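Local coordinates for probable ABC transporter phosphite binding protein PhnD1 (Prochlorococcus marinus str. MIT 9301, PDB 5LQ5) that binds inorganic phosphite strongly in the periplasm and probably delivers it to an ABC transporter for uptake, at residues A[24-29]-A[228-233]; A[160-165]-A[178-183]; A[202-207]-A[261-266]. All blocks are in the same frame, centred on the assembly; numbering follows the deposited sequence.

Contact 1: A[24-29]-A[228-233]; sequences NLFSKE and SVILNL
F26 of helix 16-34 reaches I230 and L233 with the far end of its ring. At CB the side chain turns so that CG lies anti to the backbone N (chi1 -179°), beside the carbonyl carbon, and the ring extends to where CZ meets I230. CE1 lies 4.4 Å from L233 CD1, a loose and oblique approach. At the tip, CZ meets the end of the I230 chain. Its distance to I230 CD1 is 3.9 Å, and I230 CG1 lies equally near. The methyl CD1 sits at the ring edge, close to the ring plane, and the two side chains lie roughly perpendicular. In this periplasmic binding protein fold, both helices lie against the six-stranded sheet. F26 is stacked with W208 on strand 207-210, and I230 rests on I81 and A82 of strand 79-84. One turn further on, E29 adds its aliphatic part. E29 CG touches L233 CD2 at 4.1 Å, and the two chains run alongside each other in opposing senses. The E29 chain bends at chi2 (57°), and its carboxylate finds partners outside the two segments. OE2 takes hydrogen bonds from Q33 NE2 and H240 NE2, so the polar end is held while CG serves the apolar contact. V229 extends the helix pairing by touching L30, Q33 and L34.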
loop_
_atom_site.group_PDB
_atom_site.type_symbol
_atom_site.label_atom_id
_atom_site.label_comp_id
_atom_site.label_asym_id
_atom_site.label_seq_id
_atom_site.Cartn_x
_atom_site.Cartn_y
_atom_site.Cartn_z
ATOM N N ASN A 24 15.726 -3.399 -1.101
ATOM C CA ASN A 24 17.140 -3.801 -1.000
ATOM C C ASN A 24 17.941 -2.735 -0.224
ATOM O O ASN A 24 18.794 -3.096 0.627
ATOM C CB ASN A 24 17.764 -4.047 -2.374
ATOM C CG ASN A 24 17.273 -5.327 -3.049
ATOM O OD1 ASN A 24 16.922 -6.322 -2.410
ATOM N ND2 ASN A 24 17.303 -5.323 -4.387
ATOM N N LEU A 25 17.701 -1.455 -0.484
ATOM C CA LEU A 25 18.439 -0.392 0.255
ATOM C C LEU A 25 18.098 -0.399 1.753
ATOM O O LEU A 25 18.961 -0.313 2.627
ATOM C CB LEU A 25 18.140 0.990 -0.311
ATOM C CG LEU A 25 18.807 1.353 -1.627
ATOM C CD1 LEU A 25 18.263 2.687 -2.109
ATOM C CD2 LEU A 25 20.330 1.410 -1.483
ATOM N N PHE A 26 16.810 -0.575 2.034
ATOM C CA PHE A 26 16.302 -0.708 3.417
ATOM C C PHE A 26 16.977 -1.880 4.139
ATOM O O PHE A 26 17.484 -1.740 5.264
ATOM C CB PHE A 26 14.783 -0.930 3.360
ATOM C CG PHE A 26 14.124 -1.057 4.713
ATOM C CD1 PHE A 26 13.808 0.063 5.469
ATOM C CD2 PHE A 26 13.811 -2.309 5.214
ATOM C CE1 PHE A 26 13.199 -0.060 6.715
ATOM C CE2 PHE A 26 13.218 -2.447 6.453
ATOM C CZ PHE A 26 12.894 -1.324 7.202
ATOM N N SER A 27 16.990 -3.021 3.481
ATOM C CA SER A 27 17.564 -4.251 4.035
ATOM C C SER A 27 19.046 -4.095 4.370
ATOM O O SER A 27 19.513 -4.538 5.402
ATOM C CB SER A 27 17.338 -5.444 3.105
ATOM O OG SER A 27 15.936 -5.729 3.030
ATOM N N LYS A 28 19.767 -3.423 3.494
ATOM C CA LYS A 28 21.211 -3.234 3.702
ATOM C C LYS A 28 21.497 -2.352 4.921
ATOM O O LYS A 28 22.412 -2.623 5.693
ATOM C CB LYS A 28 21.899 -2.693 2.435
ATOM C CG LYS A 28 22.209 -3.788 1.415
ATOM C CD LYS A 28 22.797 -3.215 0.133
ATOM C CE LYS A 28 22.822 -4.246 -0.994
ATOM N NZ LYS A 28 24.106 -4.990 -1.074
ATOM N N GLU A 29 20.688 -1.329 5.114
ATOM C CA GLU A 29 20.816 -0.432 6.269
ATOM C C GLU A 29 20.456 -1.179 7.568
ATOM O O GLU A 29 21.154 -1.082 8.569
ATOM C CB GLU A 29 19.969 0.834 6.116
ATOM C CG GLU A 29 20.131 1.865 7.249
ATOM C CD GLU A 29 21.576 2.335 7.444
ATOM O OE1 GLU A 29 22.374 2.341 6.463
ATOM O OE2 GLU A 29 21.922 2.708 8.596
ATOM N N SER A 228 13.529 0.426 16.982
ATOM C CA SER A 228 14.404 1.591 17.198
ATOM C C SER A 228 15.149 2.016 15.934
ATOM O O SER A 228 15.176 3.190 15.583
ATOM C CB SER A 228 15.397 1.295 18.326
ATOM O OG SER A 228 16.007 2.485 18.772
ATOM N N VAL A 229 15.714 1.051 15.227
ATOM C CA VAL A 229 16.435 1.357 13.977
ATOM C C VAL A 229 15.510 2.039 12.974
ATOM O O VAL A 229 15.847 3.045 12.363
ATOM C CB VAL A 229 17.072 0.091 13.359
ATOM C CG1 VAL A 229 17.549 0.298 11.925
ATOM C CG2 VAL A 229 18.207 -0.396 14.250
ATOM N N ILE A 230 14.318 1.489 12.824
ATOM C CA ILE A 230 13.369 2.024 11.827
ATOM C C ILE A 230 12.892 3.435 12.245
ATOM O O ILE A 230 12.852 4.357 11.434
ATOM C CB ILE A 230 12.189 1.044 11.606
ATOM C CG1 ILE A 230 12.696 -0.279 10.966
ATOM C CG2 ILE A 230 11.103 1.685 10.747
ATOM C CD1 ILE A 230 11.659 -1.398 10.910
ATOM N N LEU A 231 12.557 3.601 13.520
ATOM C CA LEU A 231 12.089 4.892 14.021
ATOM C C LEU A 231 13.183 5.973 14.048
ATOM O O LEU A 231 12.885 7.167 14.041
ATOM C CB LEU A 231 11.492 4.728 15.421
ATOM C CG LEU A 231 10.211 3.905 15.500
ATOM C CD1 LEU A 231 9.843 3.672 16.965
ATOM C CD2 LEU A 231 9.070 4.565 14.757
ATOM N N ASN A 232 14.434 5.546 14.085
ATOM C CA ASN A 232 15.561 6.500 14.196
ATOM C C ASN A 232 16.234 6.830 12.863
ATOM O O ASN A 232 17.206 7.583 12.829
ATOM C CB ASN A 232 16.595 6.021 15.214
ATOM C CG ASN A 232 16.091 6.106 16.651
ATOM O OD1 ASN A 232 15.399 7.028 17.013
ATOM N ND2 ASN A 232 16.497 5.160 17.476
ATOM N N LEU A 233 15.715 6.280 11.766
ATOM C CA LEU A 233 16.160 6.676 10.437
ATOM C C LEU A 233 16.031 8.202 10.291
ATOM O O LEU A 233 15.005 8.819 10.597
ATOM C CB LEU A 233 15.403 5.953 9.318
ATOM C CG LEU A 233 15.726 4.472 9.107
ATOM C CD1 LEU A 233 14.726 3.855 8.133
ATOM C CD2 LEU A 233 17.142 4.243 8.615
#

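Contact 2: A[160-165]-A[178-183]; sequences ATIALV and QVWENN
I162 points its CD1 methyl into the side of helix 177-186, between V179, W180 and N183. CG1 is anti to the carbonyl carbon (chi1 -71°), and the chain then runs extended toward the neighbouring helix. The two helical segments are 11.1 Å apart at their axes and cross at -61°. I162 CD1 reaches the other helix, 4.3 Å from W180 CA. I162 and N183 meet obliquely, with CD1 lying 3.5 Å from N183 ND2. The same methyl is 4.2 Å from V179 CG1. W180 turns its indole edge this way: I162 CG1 lies near the ring plane, 4.5 Å from CE3. L194 of strand 194-199 touches both I162 and W180, which places the pair against the five-stranded sheet of this lobe. V179 touches H158, a residue of the phosphite pocket at the start of helix 158-167. The N183 amide is itself held. ND2 donates to V179 O at 3.0 Å, from above the carbonyl plane, and also to D159 OD1. The backbone N183 N reaches V179 O from the opposite face. A leucine here would probably leave D159 OD1 without this donor and V179 O with one donor fewer. The I162 methyl thus packs on carbon and on an amide whose N-H groups are already directed to oxygens: one bonds within its own helix, the other crosses to D159.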
loop_
_atom_site.group_PDB
_atom_site.type_symbol
_atom_site.label_atom_id
_atom_site.label_comp_id
_atom_site.label_asym_id
_atom_site.label_seq_id
_atom_site.Cartn_x
_atom_site.Cartn_y
_atom_site.Cartn_z
ATOM N N ALA A 160 0.129 -0.287 -12.104
ATOM C CA ALA A 160 -0.653 -0.946 -13.151
ATOM C C ALA A 160 -2.004 -0.275 -13.430
ATOM O O ALA A 160 -2.451 -0.240 -14.568
ATOM C CB ALA A 160 -0.846 -2.412 -12.855
ATOM N N THR A 161 -2.608 0.310 -12.397
ATOM C CA THR A 161 -3.848 1.064 -12.562
ATOM C C THR A 161 -3.619 2.280 -13.458
ATOM O O THR A 161 -4.339 2.500 -14.394
ATOM C CB THR A 161 -4.383 1.504 -11.197
ATOM O OG1 THR A 161 -4.648 0.331 -10.436
ATOM C CG2 THR A 161 -5.616 2.331 -11.297
ATOM N N ILE A 162 -2.546 3.016 -13.161
ATOM C CA ILE A 162 -2.178 4.189 -13.979
ATOM C C ILE A 162 -2.013 3.734 -15.439
ATOM O O ILE A 162 -2.539 4.362 -16.350
ATOM C CB ILE A 162 -0.882 4.852 -13.462
ATOM C CG1 ILE A 162 -1.152 5.557 -12.134
ATOM C CG2 ILE A 162 -0.307 5.803 -14.514
ATOM C CD1 ILE A 162 0.121 5.944 -11.385
ATOM N N ALA A 163 -1.291 2.637 -15.641
ATOM C CA ALA A 163 -0.955 2.211 -17.012
ATOM C C ALA A 163 -2.201 1.831 -17.810
ATOM O O ALA A 163 -2.344 2.171 -19.002
ATOM C CB ALA A 163 0.056 1.067 -17.005
ATOM N N LEU A 164 -3.148 1.194 -17.140
ATOM C CA LEU A 164 -4.394 0.759 -17.772
ATOM C C LEU A 164 -5.303 1.922 -18.156
ATOM O O LEU A 164 -5.910 1.920 -19.219
ATOM C CB LEU A 164 -5.167 -0.188 -16.859
ATOM C CG LEU A 164 -4.621 -1.609 -16.732
ATOM C CD1 LEU A 164 -5.314 -2.277 -15.540
ATOM C CD2 LEU A 164 -4.769 -2.437 -18.011
ATOM N N VAL A 165 -5.426 2.908 -17.269
ATOM C CA VAL A 165 -6.280 4.052 -17.581
ATOM C C VAL A 165 -5.551 4.913 -18.642
ATOM O O VAL A 165 -6.170 5.392 -19.588
ATOM C CB VAL A 165 -6.685 4.856 -16.354
ATOM C CG1 VAL A 165 -7.663 5.961 -16.733
ATOM C CG2 VAL A 165 -7.335 3.975 -15.291
ATOM N N GLN A 178 -0.028 9.198 -3.291
ATOM C CA GLN A 178 1.451 9.353 -3.354
ATOM C C GLN A 178 2.066 8.753 -4.626
ATOM O O GLN A 178 2.949 9.315 -5.235
ATOM C CB GLN A 178 2.136 8.751 -2.114
ATOM C CG GLN A 178 3.587 9.153 -1.955
ATOM C CD GLN A 178 3.742 10.632 -1.624
ATOM O OE1 GLN A 178 3.244 11.085 -0.603
ATOM N NE2 GLN A 178 4.430 11.385 -2.490
ATOM N N VAL A 179 1.559 7.600 -5.032
ATOM C CA VAL A 179 2.045 6.933 -6.230
ATOM C C VAL A 179 1.668 7.763 -7.469
ATOM O O VAL A 179 2.462 7.918 -8.386
ATOM C CB VAL A 179 1.542 5.472 -6.352
ATOM C CG1 VAL A 179 1.888 4.878 -7.708
ATOM C CG2 VAL A 179 2.169 4.593 -5.272
ATOM N N TRP A 180 0.449 8.284 -7.480
ATOM C CA TRP A 180 -0.023 9.146 -8.554
ATOM C C TRP A 180 0.915 10.359 -8.699
ATOM O O TRP A 180 1.422 10.655 -9.787
ATOM C CB TRP A 180 -1.441 9.604 -8.274
ATOM C CG TRP A 180 -1.903 10.783 -9.077
ATOM C CD1 TRP A 180 -2.191 12.036 -8.594
ATOM C CD2 TRP A 180 -2.140 10.829 -10.492
ATOM N NE1 TRP A 180 -2.596 12.856 -9.630
ATOM C CE2 TRP A 180 -2.578 12.139 -10.801
ATOM C CE3 TRP A 180 -2.032 9.889 -11.530
ATOM C CZ2 TRP A 180 -2.895 12.536 -12.113
ATOM C CZ3 TRP A 180 -2.338 10.288 -12.835
ATOM C CH2 TRP A 180 -2.762 11.611 -13.110
ATOM N N GLU A 181 1.197 11.001 -7.572
ATOM C CA GLU A 181 2.121 12.179 -7.577
ATOM C C GLU A 181 3.549 11.848 -8.009
ATOM O O GLU A 181 4.155 12.604 -8.750
ATOM C CB GLU A 181 2.102 12.875 -6.216
ATOM C CG GLU A 181 0.773 13.563 -5.952
ATOM C CD GLU A 181 0.580 14.012 -4.515
ATOM O OE1 GLU A 181 1.524 13.916 -3.700
ATOM O OE2 GLU A 181 -0.543 14.469 -4.200
ATOM N N ASN A 182 4.086 10.731 -7.532
ATOM C CA ASN A 182 5.428 10.248 -7.954
ATOM C C ASN A 182 5.538 10.036 -9.454
ATOM O O ASN A 182 6.547 10.346 -10.063
ATOM C CB ASN A 182 5.805 8.937 -7.260
ATOM C CG ASN A 182 6.075 9.120 -5.801
ATOM O OD1 ASN A 182 6.013 10.230 -5.281
ATOM N ND2 ASN A 182 6.337 8.024 -5.115
ATOM N N ASN A 183 4.489 9.479 -10.032
ATOM C CA ASN A 183 4.466 9.199 -11.480
ATOM C C ASN A 183 4.347 10.484 -12.304
ATOM O O ASN A 183 4.990 10.648 -13.325
ATOM C CB ASN A 183 3.357 8.235 -11.833
ATOM C CG ASN A 183 3.786 6.828 -11.699
ATOM O OD1 ASN A 183 4.394 6.308 -12.602
ATOM N ND2 ASN A 183 3.492 6.198 -10.568
#

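Contact 3: A[202-207]-A[261-266]; sequences EYVDYH and KNIEEI. With PO3 (phosphite ion), chain B.
V204 lays its CG1 methyl across CG1 of I263 of helix 261-269. The two carbons are 3.4 Å apart, closer than usual. V204 has a second deposited conformer, so this tightness is doubtful. With chi1 at 71°, CG1 sits between the backbone N and the carbonyl carbon, the crowded position, and that brings it over I263. The two side chains cross at a slant. I263 CD1 lies 3.5 Å from V204 O. That oxygen is buried and has no polar partner in the model. Y203 CB lies 4.4 Å from I263 CD1, while the Y203 hydroxyl bonds to S92. A water also joins the segments: V204 N and N262 ND2 both donate to it, each at 3.0 Å. Segment 202-207 is one of the links between the two lobes, running from strand 194-199 to strand 207-210. Its next residues face the phosphite. D205 OD2 lies 2.5 Å from phosphite O1, and D205 OD1 accepts from G65 N. H207 ND1 donates to D205 O in the carbonyl plane, which fixes the backbone here. Y206 brings its hydroxyl end to the ligand, with CZ 3.7 Å from phosphorus; its OH is bonded to D13 and N176. Y46, S126, S128, H158 and the T127 backbone N also hydrogen-bond to the anion. The three oxygens lean away from Y206, so the hydrogen on phosphorus probably points toward its ring. The chemistry is therefore split: carbon packs the link against the C-terminal helix on one side, and on the other D205 meets an oxygen of phosphite and Y206 faces what is probably the P-H side.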
loop_
_atom_site.group_PDB
_atom_site.type_symbol
_atom_site.label_atom_id
_atom_site.label_comp_id
_atom_site.label_asym_id
_atom_site.label_seq_id
_atom_site.Cartn_x
_atom_site.Cartn_y
_atom_site.Cartn_z
ATOM N N GLU A 202 -9.531 11.198 4.126
ATOM C CA GLU A 202 -8.403 10.498 4.775
ATOM C C GLU A 202 -8.810 9.218 5.492
ATOM O O GLU A 202 -9.941 9.091 5.977
ATOM C CB GLU A 202 -7.721 11.396 5.819
ATOM C CG GLU A 202 -7.114 12.667 5.234
ATOM C CD GLU A 202 -7.052 13.844 6.202
ATOM O OE1 GLU A 202 -7.954 14.011 7.047
ATOM O OE2 GLU A 202 -6.090 14.630 6.102
ATOM N N TYR A 203 -7.846 8.306 5.577
ATOM C CA TYR A 203 -7.989 7.015 6.262
ATOM C C TYR A 203 -6.564 6.530 6.629
ATOM O O TYR A 203 -5.582 7.111 6.196
ATOM C CB TYR A 203 -8.770 5.973 5.396
ATOM C CG TYR A 203 -8.199 5.834 4.022
ATOM C CD1 TYR A 203 -7.107 4.989 3.809
ATOM C CD2 TYR A 203 -8.687 6.593 2.943
ATOM C CE1 TYR A 203 -6.529 4.879 2.561
ATOM C CE2 TYR A 203 -8.117 6.478 1.680
ATOM C CZ TYR A 203 -7.018 5.631 1.504
ATOM O OH TYR A 203 -6.410 5.517 0.271
ATOM N N VAL A 204 -6.470 5.438 7.391
ATOM C CA VAL A 204 -5.149 4.889 7.791
ATOM C C VAL A 204 -4.691 3.860 6.749
ATOM O O VAL A 204 -5.514 3.148 6.203
ATOM C CB VAL A 204 -5.174 4.238 9.191
ATOM C CG1 VAL A 204 -5.937 2.932 9.202
ATOM C CG2 VAL A 204 -3.773 4.003 9.683
ATOM N N ASP A 205 -3.386 3.747 6.503
ATOM C CA ASP A 205 -2.913 2.803 5.486
ATOM C C ASP A 205 -1.635 2.048 5.895
ATOM O O ASP A 205 -1.699 1.082 6.689
ATOM C CB ASP A 205 -2.853 3.470 4.104
ATOM C CG ASP A 205 -2.826 2.439 2.940
ATOM O OD1 ASP A 205 -2.706 1.205 3.200
ATOM O OD2 ASP A 205 -3.019 2.857 1.768
ATOM N N TYR A 206 -0.502 2.398 5.290
ATOM C CA TYR A 206 0.639 1.495 5.322
ATOM C C TYR A 206 1.315 1.392 6.671
ATOM O O TYR A 206 1.333 2.347 7.450
ATOM C CB TYR A 206 1.691 1.901 4.298
ATOM C CG TYR A 206 1.294 1.791 2.848
ATOM C CD1 TYR A 206 1.763 0.740 2.086
ATOM C CD2 TYR A 206 0.529 2.757 2.209
ATOM C CE1 TYR A 206 1.462 0.613 0.748
ATOM C CE2 TYR A 206 0.194 2.648 0.848
ATOM C CZ TYR A 206 0.691 1.595 0.113
ATOM O OH TYR A 206 0.345 1.536 -1.241
ATOM N N HIS A 207 1.889 0.221 6.933
ATOM C CA HIS A 207 2.633 -0.041 8.157
ATOM C C HIS A 207 3.490 -1.280 8.098
ATOM O O HIS A 207 3.190 -2.227 7.357
ATOM C CB HIS A 207 1.686 -0.116 9.356
ATOM C CG HIS A 207 0.639 -1.188 9.282
ATOM N ND1 HIS A 207 -0.448 -1.124 8.431
ATOM C CD2 HIS A 207 0.469 -2.310 10.014
ATOM C CE1 HIS A 207 -1.214 -2.185 8.626
ATOM N NE2 HIS A 207 -0.682 -2.914 9.584
ATOM N N LYS A 261 -8.758 -0.131 13.399
ATOM C CA LYS A 261 -10.151 -0.517 13.679
ATOM C C LYS A 261 -11.134 -0.167 12.558
ATOM O O LYS A 261 -11.950 -0.987 12.151
ATOM C CB LYS A 261 -10.625 0.140 15.004
ATOM C CG LYS A 261 -11.962 -0.330 15.540
ATOM C CD LYS A 261 -12.367 0.523 16.743
ATOM C CE LYS A 261 -13.843 0.407 17.107
ATOM N NZ LYS A 261 -14.746 1.297 16.313
ATOM N N ASN A 262 -11.019 1.049 12.049
ATOM C CA ASN A 262 -11.925 1.523 10.981
ATOM C C ASN A 262 -11.690 0.740 9.676
ATOM O O ASN A 262 -12.636 0.312 9.021
ATOM C CB ASN A 262 -11.766 3.026 10.771
ATOM C CG ASN A 262 -12.604 3.552 9.639
ATOM O OD1 ASN A 262 -13.849 3.605 9.710
ATOM N ND2 ASN A 262 -11.938 3.927 8.567
ATOM N N ILE A 263 -10.418 0.468 9.350
ATOM C CA ILE A 263 -10.154 -0.339 8.152
ATOM C C ILE A 263 -10.739 -1.743 8.318
ATOM O O ILE A 263 -11.365 -2.278 7.411
ATOM C CB ILE A 263 -8.645 -0.427 7.863
ATOM C CG1 ILE A 263 -8.063 0.940 7.484
ATOM C CG2 ILE A 263 -8.345 -1.460 6.758
ATOM C CD1 ILE A 263 -8.711 1.673 6.347
ATOM N N GLU A 264 -10.541 -2.323 9.503
ATOM C CA GLU A 264 -11.087 -3.653 9.771
ATOM C C GLU A 264 -12.604 -3.659 9.611
ATOM O O GLU A 264 -13.157 -4.558 8.996
ATOM C CB GLU A 264 -10.680 -4.192 11.165
ATOM C CG GLU A 264 -11.084 -5.647 11.378
ATOM C CD GLU A 264 -10.515 -6.314 12.615
ATOM O OE1 GLU A 264 -9.783 -5.680 13.414
ATOM O OE2 GLU A 264 -10.786 -7.545 12.749
ATOM N N GLU A 265 -13.256 -2.650 10.174
ATOM C CA GLU A 265 -14.745 -2.584 10.110
ATOM C C GLU A 265 -15.270 -2.428 8.693
ATOM O O GLU A 265 -16.243 -3.068 8.295
ATOM C CB GLU A 265 -15.247 -1.434 10.991
ATOM C CG GLU A 265 -15.039 -1.767 12.478
ATOM C CD GLU A 265 -15.362 -0.608 13.411
ATOM O OE1 GLU A 265 -15.614 0.526 12.938
ATOM O OE2 GLU A 265 -15.380 -0.844 14.635
ATOM N N ILE A 266 -14.598 -1.580 7.928
ATOM C CA ILE A 266 -14.927 -1.400 6.510
ATOM C C ILE A 266 -14.689 -2.721 5.750
ATOM O O ILE A 266 -15.518 -3.134 4.944
ATOM C CB ILE A 266 -14.212 -0.177 5.888
ATOM C CG1 ILE A 266 -14.701 1.141 6.543
ATOM C CG2 ILE A 266 -14.411 -0.157 4.367
ATOM C CD1 ILE A 266 -13.995 2.407 6.090
HETATM P P PO3 B . -2.497 -0.320 -0.143
HETATM O O1 PO3 B . -3.132 1.107 -0.048
HETATM O O2 PO3 B . -3.225 -1.420 0.732
HETATM O O3 PO3 B . -2.350 -0.772 -1.623
HETATM O O HOH W 1 -9.037 4.550 8.738
#

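From the N terminus, helix 16-34 supplies the first half of contact 1, which stays open for 198 residues. The chain builds more of the first sheet, then enters the second lobe, where contact 2 closes a short loop of 12 residues, helix to strand to helix. Contact 2 is nested inside contact 1. Segment 202-207 follows and leads back toward the first lobe. Contact 1 closes at 228-233, before helix 261-269 closes contact 3, so contacts 1 and 3 cross. Contacts 2 and 3 are in series. Contact 1 joins helices on the six-stranded sheet, contact 2 joins helices beside the five-stranded sheet, and contact 3 fastens the interlobe link to the C-terminal helix.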